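Local atomic coordinates of protein LRIM1 (Anopheles gambiae, PDB entry 3O53), a protein that forms a complex with its fellow leucine-rich repeat protein APL1C that regulates complement-like immunity in the mosquito, this chain being its leucine-rich repeat domain. Residues 59-64 against 81-86; 65-70 against 87-92. All coordinates share one frame; numbering follows the deposited sequence.

Interaction 1: residues 59-64 against 81-86. With NAG (2-acetamido-2-deoxy-beta-D-glucopyranose), chain C.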
ATOM      1  N   LYS A  59     -26.370  -5.498  13.703  1.00 47.05           N
ATOM      2  CA  LYS A  59     -25.738  -4.310  14.269  1.00 51.14           C
ATOM      3  C   LYS A  59     -24.214  -4.459  14.343  1.00 49.80           C
ATOM      4  O   LYS A  59     -23.523  -3.584  14.854  1.00 42.53           O
ATOM      5  CB  LYS A  59     -26.308  -4.017  15.661  1.00 69.55           C
ATOM      6  CG  LYS A  59     -27.776  -3.614  15.662  1.00 86.45           C
ATOM      7  CD  LYS A  59     -28.028  -2.425  14.746  1.00101.86           C
ATOM      8  CE  LYS A  59     -29.469  -1.947  14.826  1.00116.31           C
ATOM      9  NZ  LYS A  59     -29.795  -1.348  16.148  1.00120.26           N
ATOM     10  N   LEU A  60     -23.690  -5.560  13.814  1.00 49.92           N
ATOM     11  CA  LEU A  60     -22.256  -5.819  13.871  1.00 51.00           C
ATOM     12  C   LEU A  60     -21.468  -4.813  13.017  1.00 46.94           C
ATOM     13  O   LEU A  60     -21.646  -4.739  11.799  1.00 38.38           O
ATOM     14  CB  LEU A  60     -21.976  -7.248  13.409  1.00 49.41           C
ATOM     15  CG  LEU A  60     -20.518  -7.693  13.360  1.00 46.68           C
ATOM     16  CD1 LEU A  60     -19.976  -7.933  14.762  1.00 44.47           C
ATOM     17  CD2 LEU A  60     -20.419  -8.954  12.517  1.00 43.11           C
ATOM     18  N   GLU A  61     -20.609  -4.035  13.673  1.00 42.06           N
ATOM     19  CA  GLU A  61     -19.787  -3.028  13.003  1.00 41.78           C
ATOM     20  C   GLU A  61     -18.309  -3.404  12.935  1.00 36.31           C
ATOM     21  O   GLU A  61     -17.589  -2.934  12.060  1.00 39.79           O
ATOM     22  CB  GLU A  61     -19.919  -1.683  13.729  1.00 46.75           C
ATOM     23  CG  GLU A  61     -21.302  -1.082  13.633  1.00 49.00           C
ATOM     24  CD  GLU A  61     -21.415   0.240  14.361  1.00 53.62           C
ATOM     25  OE1 GLU A  61     -20.370   0.877  14.619  1.00 51.55           O
ATOM     26  OE2 GLU A  61     -22.555   0.643  14.675  1.00 54.76           O
ATOM     27  N   LEU A  62     -17.839  -4.237  13.857  1.00 38.88           N
ATOM     28  CA  LEU A  62     -16.423  -4.602  13.867  1.00 43.55           C
ATOM     29  C   LEU A  62     -16.282  -6.092  14.072  1.00 47.60           C
ATOM     30  O   LEU A  62     -16.901  -6.661  14.966  1.00 50.60           O
ATOM     31  CB  LEU A  62     -15.664  -3.848  14.970  1.00 40.16           C
ATOM     32  CG  LEU A  62     -14.145  -4.068  15.014  1.00 47.29           C
ATOM     33  CD1 LEU A  62     -13.432  -2.881  15.667  1.00 52.75           C
ATOM     34  CD2 LEU A  62     -13.791  -5.367  15.727  1.00 44.17           C
ATOM     35  N   LEU A  63     -15.461  -6.718  13.243  1.00 39.09           N
ATOM     36  CA  LEU A  63     -15.256  -8.157  13.302  1.00 36.42           C
ATOM     37  C   LEU A  63     -13.767  -8.445  13.261  1.00 38.93           C
ATOM     38  O   LEU A  63     -13.070  -8.005  12.352  1.00 36.97           O
ATOM     39  CB  LEU A  63     -15.953  -8.838  12.122  1.00 35.25           C
ATOM     40  CG  LEU A  63     -15.796 -10.355  12.019  1.00 40.09           C
ATOM     41  CD1 LEU A  63     -16.402 -11.059  13.230  1.00 39.59           C
ATOM     42  CD2 LEU A  63     -16.435 -10.863  10.733  1.00 39.30           C
ATOM     43  N   ASN A  64     -13.284  -9.202  14.235  1.00 36.34           N
ATOM     44  CA  ASN A  64     -11.862  -9.507  14.328  1.00 42.22           C
ATOM     45  C   ASN A  64     -11.601 -10.993  14.115  1.00 48.18           C
ATOM     46  O   ASN A  64     -11.931 -11.819  14.960  1.00 41.74           O
ATOM     47  CB  ASN A  64     -11.332  -9.071  15.693  1.00 45.95           C
ATOM     48  CG  ASN A  64      -9.824  -8.900  15.712  1.00 49.43           C
ATOM     49  OD1 ASN A  64      -9.092  -9.623  15.035  1.00 44.60           O
ATOM     50  ND2 ASN A  64      -9.355  -7.938  16.508  1.00 61.30           N
ATOM     51  N   THR A  81     -23.474  -4.017   7.357  1.00 51.72           N
ATOM     52  CA  THR A  81     -23.239  -3.038   8.419  1.00 50.68           C
ATOM     53  C   THR A  81     -21.775  -2.972   8.839  1.00 40.75           C
ATOM     54  O   THR A  81     -21.345  -2.000   9.449  1.00 41.99           O
ATOM     55  CB  THR A  81     -24.113  -3.335   9.656  1.00 62.85           C
ATOM     56  OG1 THR A  81     -25.490  -3.118   9.327  1.00 63.39           O
ATOM     57  CG2 THR A  81     -23.736  -2.433  10.828  1.00 71.41           C
ATOM     58  N   LEU A  82     -21.009  -4.002   8.497  1.00 42.65           N
ATOM     59  CA  LEU A  82     -19.605  -4.084   8.880  1.00 44.07           C
ATOM     60  C   LEU A  82     -18.807  -2.846   8.446  1.00 42.03           C
ATOM     61  O   LEU A  82     -18.847  -2.450   7.283  1.00 42.66           O
ATOM     62  CB  LEU A  82     -18.985  -5.341   8.268  1.00 44.92           C
ATOM     63  CG  LEU A  82     -17.750  -5.878   8.985  1.00 45.16           C
ATOM     64  CD1 LEU A  82     -18.107  -6.361  10.387  1.00 45.08           C
ATOM     65  CD2 LEU A  82     -17.119  -6.997   8.159  1.00 43.45           C
ATOM     66  N   ARG A  83     -18.095  -2.241   9.396  1.00 37.55           N
ATOM     67  CA  ARG A  83     -17.275  -1.056   9.145  1.00 40.51           C
ATOM     68  C   ARG A  83     -15.791  -1.371   9.272  1.00 36.64           C
ATOM     69  O   ARG A  83     -14.961  -0.800   8.576  1.00 36.43           O
ATOM     70  CB  ARG A  83     -17.628   0.071  10.134  1.00 39.05           C
ATOM     71  CG  ARG A  83     -19.084   0.508  10.083  1.00 44.35           C
ATOM     72  CD  ARG A  83     -19.442   1.445  11.240  1.00 46.21           C
ATOM     73  NE  ARG A  83     -18.855   2.773  11.073  1.00 49.95           N
ATOM     74  CZ  ARG A  83     -18.937   3.753  11.970  1.00 57.92           C
ATOM     75  NH1 ARG A  83     -19.587   3.566  13.111  1.00 52.87           N
ATOM     76  NH2 ARG A  83     -18.364   4.926  11.722  1.00 51.56           N
ATOM     77  N   THR A  84     -15.450  -2.273  10.177  1.00 39.55           N
ATOM     78  CA  THR A  84     -14.055  -2.588  10.427  1.00 41.91           C
ATOM     79  C   THR A  84     -13.892  -4.093  10.393  1.00 35.69           C
ATOM     80  O   THR A  84     -14.625  -4.810  11.053  1.00 36.04           O
ATOM     81  CB  THR A  84     -13.604  -2.035  11.795  1.00 41.05           C
ATOM     82  OG1 THR A  84     -13.797  -0.621  11.814  1.00 42.90           O
ATOM     83  CG2 THR A  84     -12.134  -2.330  12.055  1.00 37.93           C
ATOM     84  N   LEU A  85     -12.940  -4.562   9.596  1.00 35.35           N
ATOM     85  CA  LEU A  85     -12.673  -5.983   9.475  1.00 34.78           C
ATOM     86  C   LEU A  85     -11.188  -6.199   9.636  1.00 32.99           C
ATOM     87  O   LEU A  85     -10.397  -5.587   8.934  1.00 33.17           O
ATOM     88  CB  LEU A  85     -13.113  -6.486   8.098  1.00 29.39           C
ATOM     89  CG  LEU A  85     -12.808  -7.951   7.795  1.00 31.76           C
ATOM     90  CD1 LEU A  85     -13.570  -8.870   8.748  1.00 34.84           C
ATOM     91  CD2 LEU A  85     -13.165  -8.266   6.350  1.00 32.16           C
ATOM     92  N   ASP A  86     -10.802  -7.075  10.553  1.00 30.53           N
ATOM     93  CA  ASP A  86      -9.396  -7.407  10.725  1.00 34.01           C
ATOM     94  C   ASP A  86      -9.183  -8.911  10.542  1.00 41.97           C
ATOM     95  O   ASP A  86      -9.640  -9.708  11.351  1.00 40.93           O
ATOM     96  CB  ASP A  86      -8.925  -6.966  12.111  1.00 36.83           C
ATOM     97  CG  ASP A  86      -7.433  -7.202  12.335  1.00 48.31           C
ATOM     98  OD1 ASP A  86      -6.818  -7.996  11.592  1.00 43.84           O
ATOM     99  OD2 ASP A  86      -6.872  -6.598  13.269  1.00 51.20           O
TER
HETATM  100  C1  NAG C   1      -7.918  -7.928  16.586  1.00 40.37           C
HETATM  101  C2  NAG C   1      -7.594  -6.475  16.885  1.00 40.52           C
HETATM  102  C3  NAG C   1      -6.093  -6.309  17.059  1.00 49.25           C
HETATM  103  C4  NAG C   1      -5.546  -7.320  18.056  1.00 54.83           C
HETATM  104  C5  NAG C   1      -5.981  -8.731  17.696  1.00 48.97           C
HETATM  105  C6  NAG C   1      -5.522  -9.714  18.765  1.00 51.25           C
HETATM  106  C7  NAG C   1      -8.922  -4.707  15.855  1.00 42.63           C
HETATM  107  C8  NAG C   1      -9.203  -4.000  14.567  1.00 34.65           C
HETATM  108  N2  NAG C   1      -8.007  -5.663  15.768  1.00 37.24           N
HETATM  109  O3  NAG C   1      -5.820  -4.987  17.449  1.00 42.04           O
HETATM  110  O4  NAG C   1      -4.148  -7.259  18.022  1.00 62.23           O
HETATM  111  O5  NAG C   1      -7.386  -8.781  17.576  1.00 46.80           O
HETATM  112  O6  NAG C   1      -6.152  -9.386  19.986  1.00 48.13           O
HETATM  113  O7  NAG C   1      -9.511  -4.401  16.895  1.00 48.28           O
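Strands 62-64 and 84-86 run in parallel, their axes 4.9 Å and 2° apart, pairing Leu62 with Thr84, Leu63 with Leu85 and Asn64 with Asp86. Leu63 holds the ladder with both backbone groups, its N bonding to Thr84 O and its O receiving Asp86 N. Two residues earlier, just before the strand, Glu61 O takes two donors, Arg83 N at 2.8 Å and Thr84 N at 2.9 Å. With CG anti to the carbonyl carbon (chi1 -66°) and the chain extended beyond it, Glu61 lies alongside Arg83 and joins it in a salt bridge, OE1 to NH1 at 3.2 Å; NH1 meets the carboxylate from above its plane, the two flat groups turned 54° apart. Glu102 gives the same guanidinium a second acid on its NH2. On the inner face, Leu82 CD1 packs against Leu63 CB at 3.7 Å, and Leu63 CD2 meets Leu85 CD1 at 4.0 Å. On the other face Leu62 CG and CD1 lie across Thr84 CB and CG2 at a slant. Farther along that face Asn64 ND2 carries the N-linked sugar, whose N2 donates to Asp86 OD2 at 2.9 Å, while Asn64 OD1 pairs with Ser66 OG and Asp86 OD1 with Asn88 N. With Leu63 and Leu85 facing the core and Leu62, Thr84, Asn64 and Asp86 opposite, this is one step of the parallel strand ladder lining the concave side of a leucine-rich repeat solenoid.

Interaction 2: residues 65-70 against 87-92. With NAG (2-acetamido-2-deoxy-beta-D-glucopyranose), chain C.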
ATOM      1  N   LEU A  65     -11.023 -11.328  12.969  1.00 46.98           N
ATOM      2  CA  LEU A  65     -10.732 -12.712  12.611  1.00 41.74           C
ATOM      3  C   LEU A  65      -9.235 -12.994  12.615  1.00 41.01           C
ATOM      4  O   LEU A  65      -8.803 -14.038  12.127  1.00 33.79           O
ATOM      5  CB  LEU A  65     -11.284 -13.022  11.211  1.00 39.70           C
ATOM      6  CG  LEU A  65     -12.779 -12.763  11.017  1.00 42.82           C
ATOM      7  CD1 LEU A  65     -13.183 -12.969   9.567  1.00 35.84           C
ATOM      8  CD2 LEU A  65     -13.590 -13.661  11.935  1.00 47.03           C
ATOM      9  N   SER A  66      -8.445 -12.073  13.161  1.00 36.52           N
ATOM     10  CA  SER A  66      -6.990 -12.181  13.058  1.00 42.60           C
ATOM     11  C   SER A  66      -6.431 -13.409  13.765  1.00 48.19           C
ATOM     12  O   SER A  66      -6.985 -13.885  14.760  1.00 47.50           O
ATOM     13  CB  SER A  66      -6.301 -10.916  13.593  1.00 40.96           C
ATOM     14  OG  SER A  66      -6.371 -10.829  15.002  1.00 48.36           O
ATOM     15  N   SER A  67      -5.319 -13.907  13.235  1.00 43.54           N
ATOM     16  CA  SER A  67      -4.592 -15.020  13.829  1.00 45.37           C
ATOM     17  C   SER A  67      -5.451 -16.281  13.941  1.00 48.44           C
ATOM     18  O   SER A  67      -5.367 -17.015  14.926  1.00 50.11           O
ATOM     19  CB  SER A  67      -4.027 -14.620  15.195  1.00 49.68           C
ATOM     20  OG  SER A  67      -3.049 -13.597  15.051  1.00 49.95           O
ATOM     21  N   ASN A  68      -6.280 -16.516  12.930  1.00 46.05           N
ATOM     22  CA  ASN A  68      -6.921 -17.814  12.751  1.00 40.66           C
ATOM     23  C   ASN A  68      -6.175 -18.570  11.658  1.00 45.88           C
ATOM     24  O   ASN A  68      -4.981 -18.360  11.461  1.00 47.98           O
ATOM     25  CB  ASN A  68      -8.404 -17.657  12.409  1.00 41.96           C
ATOM     26  CG  ASN A  68      -9.252 -17.356  13.628  1.00 50.21           C
ATOM     27  OD1 ASN A  68      -9.977 -18.221  14.122  1.00 55.29           O
ATOM     28  ND2 ASN A  68      -9.152 -16.136  14.132  1.00 49.47           N
ATOM     29  N   VAL A  69      -6.871 -19.440  10.938  1.00 51.43           N
ATOM     30  CA  VAL A  69      -6.249 -20.184   9.854  1.00 48.96           C
ATOM     31  C   VAL A  69      -7.158 -20.209   8.630  1.00 49.49           C
ATOM     32  O   VAL A  69      -7.205 -21.197   7.898  1.00 45.84           O
ATOM     33  CB  VAL A  69      -5.910 -21.618  10.292  1.00 48.63           C
ATOM     34  CG1 VAL A  69      -4.783 -21.598  11.324  1.00 46.88           C
ATOM     35  CG2 VAL A  69      -7.143 -22.307  10.856  1.00 48.48           C
ATOM     36  N   LEU A  70      -7.876 -19.108   8.415  1.00 42.07           N
ATOM     37  CA  LEU A  70      -8.804 -18.997   7.297  1.00 41.41           C
ATOM     38  C   LEU A  70      -8.038 -19.128   5.987  1.00 35.50           C
ATOM     39  O   LEU A  70      -6.906 -18.678   5.885  1.00 35.04           O
ATOM     40  CB  LEU A  70      -9.530 -17.653   7.344  1.00 46.04           C
ATOM     41  CG  LEU A  70     -10.110 -17.257   8.701  1.00 45.95           C
ATOM     42  CD1 LEU A  70     -10.670 -15.849   8.628  1.00 49.85           C
ATOM     43  CD2 LEU A  70     -11.185 -18.249   9.139  1.00 46.81           C
ATOM     44  N   LEU A  87      -8.508  -9.305   9.468  1.00 36.91           N
ATOM     45  CA  LEU A  87      -8.146 -10.707   9.286  1.00 39.42           C
ATOM     46  C   LEU A  87      -6.637 -10.867   9.146  1.00 39.60           C
ATOM     47  O   LEU A  87      -6.166 -11.809   8.518  1.00 31.90           O
ATOM     48  CB  LEU A  87      -8.844 -11.306   8.070  1.00 34.55           C
ATOM     49  CG  LEU A  87      -8.476 -10.690   6.723  1.00 35.71           C
ATOM     50  CD1 LEU A  87      -8.438 -11.751   5.627  1.00 33.04           C
ATOM     51  CD2 LEU A  87      -9.464  -9.582   6.400  1.00 35.14           C
ATOM     52  N   ASN A  88      -5.888  -9.941   9.736  1.00 36.87           N
ATOM     53  CA  ASN A  88      -4.436 -10.048   9.801  1.00 38.05           C
ATOM     54  C   ASN A  88      -4.029 -11.458  10.211  1.00 38.90           C
ATOM     55  O   ASN A  88      -4.634 -12.051  11.107  1.00 34.89           O
ATOM     56  CB  ASN A  88      -3.857  -9.059  10.823  1.00 34.74           C
ATOM     57  CG  ASN A  88      -3.842  -7.619  10.325  1.00 45.76           C
ATOM     58  OD1 ASN A  88      -4.069  -7.344   9.150  1.00 39.01           O
ATOM     59  ND2 ASN A  88      -3.560  -6.688  11.235  1.00 47.75           N
ATOM     60  N   ASN A  89      -2.987 -11.974   9.564  1.00 37.53           N
ATOM     61  CA  ASN A  89      -2.391 -13.252   9.935  1.00 38.60           C
ATOM     62  C   ASN A  89      -3.359 -14.413   9.758  1.00 42.58           C
ATOM     63  O   ASN A  89      -3.752 -15.076  10.722  1.00 45.72           O
ATOM     64  CB  ASN A  89      -1.853 -13.185  11.362  1.00 40.94           C
ATOM     65  CG  ASN A  89      -0.824 -12.093  11.526  1.00 46.70           C
ATOM     66  OD1 ASN A  89       0.216 -12.101  10.864  1.00 44.51           O
ATOM     67  ND2 ASN A  89      -1.116 -11.130  12.389  1.00 52.19           N
ATOM     68  N   ASN A  90      -3.746 -14.628   8.505  1.00 35.10           N
ATOM     69  CA  ASN A  90      -4.486 -15.812   8.097  1.00 35.02           C
ATOM     70  C   ASN A  90      -3.901 -16.284   6.770  1.00 34.99           C
ATOM     71  O   ASN A  90      -2.778 -15.919   6.434  1.00 41.87           O
ATOM     72  CB  ASN A  90      -5.979 -15.509   7.976  1.00 38.64           C
ATOM     73  CG  ASN A  90      -6.679 -15.522   9.316  1.00 47.64           C
ATOM     74  OD1 ASN A  90      -7.037 -16.579   9.833  1.00 42.15           O
ATOM     75  ND2 ASN A  90      -6.872 -14.344   9.891  1.00 44.62           N
ATOM     76  N   TYR A  91      -4.647 -17.090   6.020  1.00 37.68           N
ATOM     77  CA  TYR A  91      -4.160 -17.596   4.736  1.00 38.27           C
ATOM     78  C   TYR A  91      -5.103 -17.266   3.598  1.00 39.21           C
ATOM     79  O   TYR A  91      -5.106 -17.946   2.576  1.00 39.45           O
ATOM     80  CB  TYR A  91      -3.970 -19.111   4.791  1.00 39.15           C
ATOM     81  CG  TYR A  91      -3.044 -19.560   5.897  1.00 51.06           C
ATOM     82  CD1 TYR A  91      -1.704 -19.202   5.894  1.00 51.85           C
ATOM     83  CD2 TYR A  91      -3.512 -20.339   6.944  1.00 55.66           C
ATOM     84  CE1 TYR A  91      -0.856 -19.606   6.900  1.00 57.50           C
ATOM     85  CE2 TYR A  91      -2.671 -20.749   7.956  1.00 63.94           C
ATOM     86  CZ  TYR A  91      -1.344 -20.380   7.929  1.00 60.18           C
ATOM     87  OH  TYR A  91      -0.506 -20.786   8.937  1.00 58.23           O
ATOM     88  N   VAL A  92      -5.909 -16.230   3.769  1.00 32.67           N
ATOM     89  CA  VAL A  92      -6.913 -15.896   2.764  1.00 32.80           C
ATOM     90  C   VAL A  92      -6.282 -15.600   1.403  1.00 31.88           C
ATOM     91  O   VAL A  92      -5.260 -14.928   1.320  1.00 29.08           O
ATOM     92  CB  VAL A  92      -7.781 -14.701   3.225  1.00 35.10           C
ATOM     93  CG1 VAL A  92      -8.742 -14.283   2.131  1.00 31.46           C
ATOM     94  CG2 VAL A  92      -8.544 -15.077   4.497  1.00 37.37           C
TER
HETATM   95  C1  NAG C   1      -7.918  -7.928  16.586  1.00 40.37           C
HETATM   96  C2  NAG C   1      -7.594  -6.475  16.885  1.00 40.52           C
HETATM   97  C3  NAG C   1      -6.093  -6.309  17.059  1.00 49.25           C
HETATM   98  C4  NAG C   1      -5.546  -7.320  18.056  1.00 54.83           C
HETATM   99  C5  NAG C   1      -5.981  -8.731  17.696  1.00 48.97           C
HETATM  100  C6  NAG C   1      -5.522  -9.714  18.765  1.00 51.25           C
HETATM  101  C7  NAG C   1      -8.922  -4.707  15.855  1.00 42.63           C
HETATM  102  C8  NAG C   1      -9.203  -4.000  14.567  1.00 34.65           C
HETATM  103  N2  NAG C   1      -8.007  -5.663  15.768  1.00 37.24           N
HETATM  104  O3  NAG C   1      -5.820  -4.987  17.449  1.00 42.04           O
HETATM  105  O4  NAG C   1      -4.148  -7.259  18.022  1.00 62.23           O
HETATM  106  O5  NAG C   1      -7.386  -8.781  17.576  1.00 46.80           O
HETATM  107  O6  NAG C   1      -6.152  -9.386  19.986  1.00 48.13           O
HETATM  108  O7  NAG C   1      -9.511  -4.401  16.895  1.00 48.28           O
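Asn90 carries this contact, reaching with its side-chain amide into the turn of residues 65-70. Its ND2 donates to Leu65 O at 3.0 Å, the acceptor lying in the amide plane while the donor stands above the carbonyl plane. The second N-H of ND2 turns back to Leu87 O in its own loop, 3.0 Å away and almost straight at 174°, so one nitrogen ties the two loops together. On the other branch OD1 accepts Leu70 N, although the position of this oxygen is less certain because it sits too near a neighbour in the model. The torsion that sets CG anti to the carbonyl carbon (chi1 -81°) points the amide at both ends of the facing turn. Backbone bonds close the contact on either side of Asn90 in sequence: Ser67 N to Asn88 O at 2.9 Å, and Tyr91 N to Leu70 O at 2.8 Å. Beyond these, Val69 CG1 rests 4.1 Å from Tyr91 CE2, the two side chains running alongside each other, and Leu70 CB packs on Val92 CG2. Ser66 OG, which pairs with Asn64 OD1, lies 3.4 Å from C5 of the sugar.

In the next shell Asn68 does for its own turn what Asn90 does for the following one. Its ND2 reaches Leu65 O at 2.9 Å from the face of that carbonyl opposite to Asn90 ND2, and also binds Leu41 O of the preceding repeat, while Asn109 holds Leu87 O and Val92 N from the repeat after. Asn68 and Asn90, both buried, thus spend their amides on backbone groups of their own turn and the adjoining one, the asparagine ladder of leucine-rich repeats, and Leu65 O, gripped from both faces, is satisfied within it.

Along the chain the pieces alternate: strand 62-64 runs straight into the turn 65-70, and strand 84-86 into 87-92, so interactions 1 and 2 join the same two successive repeats, first through their strands and then through the loops that leave them. Their centres lie 15 Å apart. The two meet where Asp86 O stands 2.7 Å from Leu65 N, a probable hydrogen bond that carries the strand ladder into the loops, with Leu85 CD1 packing on Leu65 CD1 beside it. The sugar on Asn64 touches both, near Ser66. Together they stack one coil of the solenoid on the next, from its concave sheet into the turn.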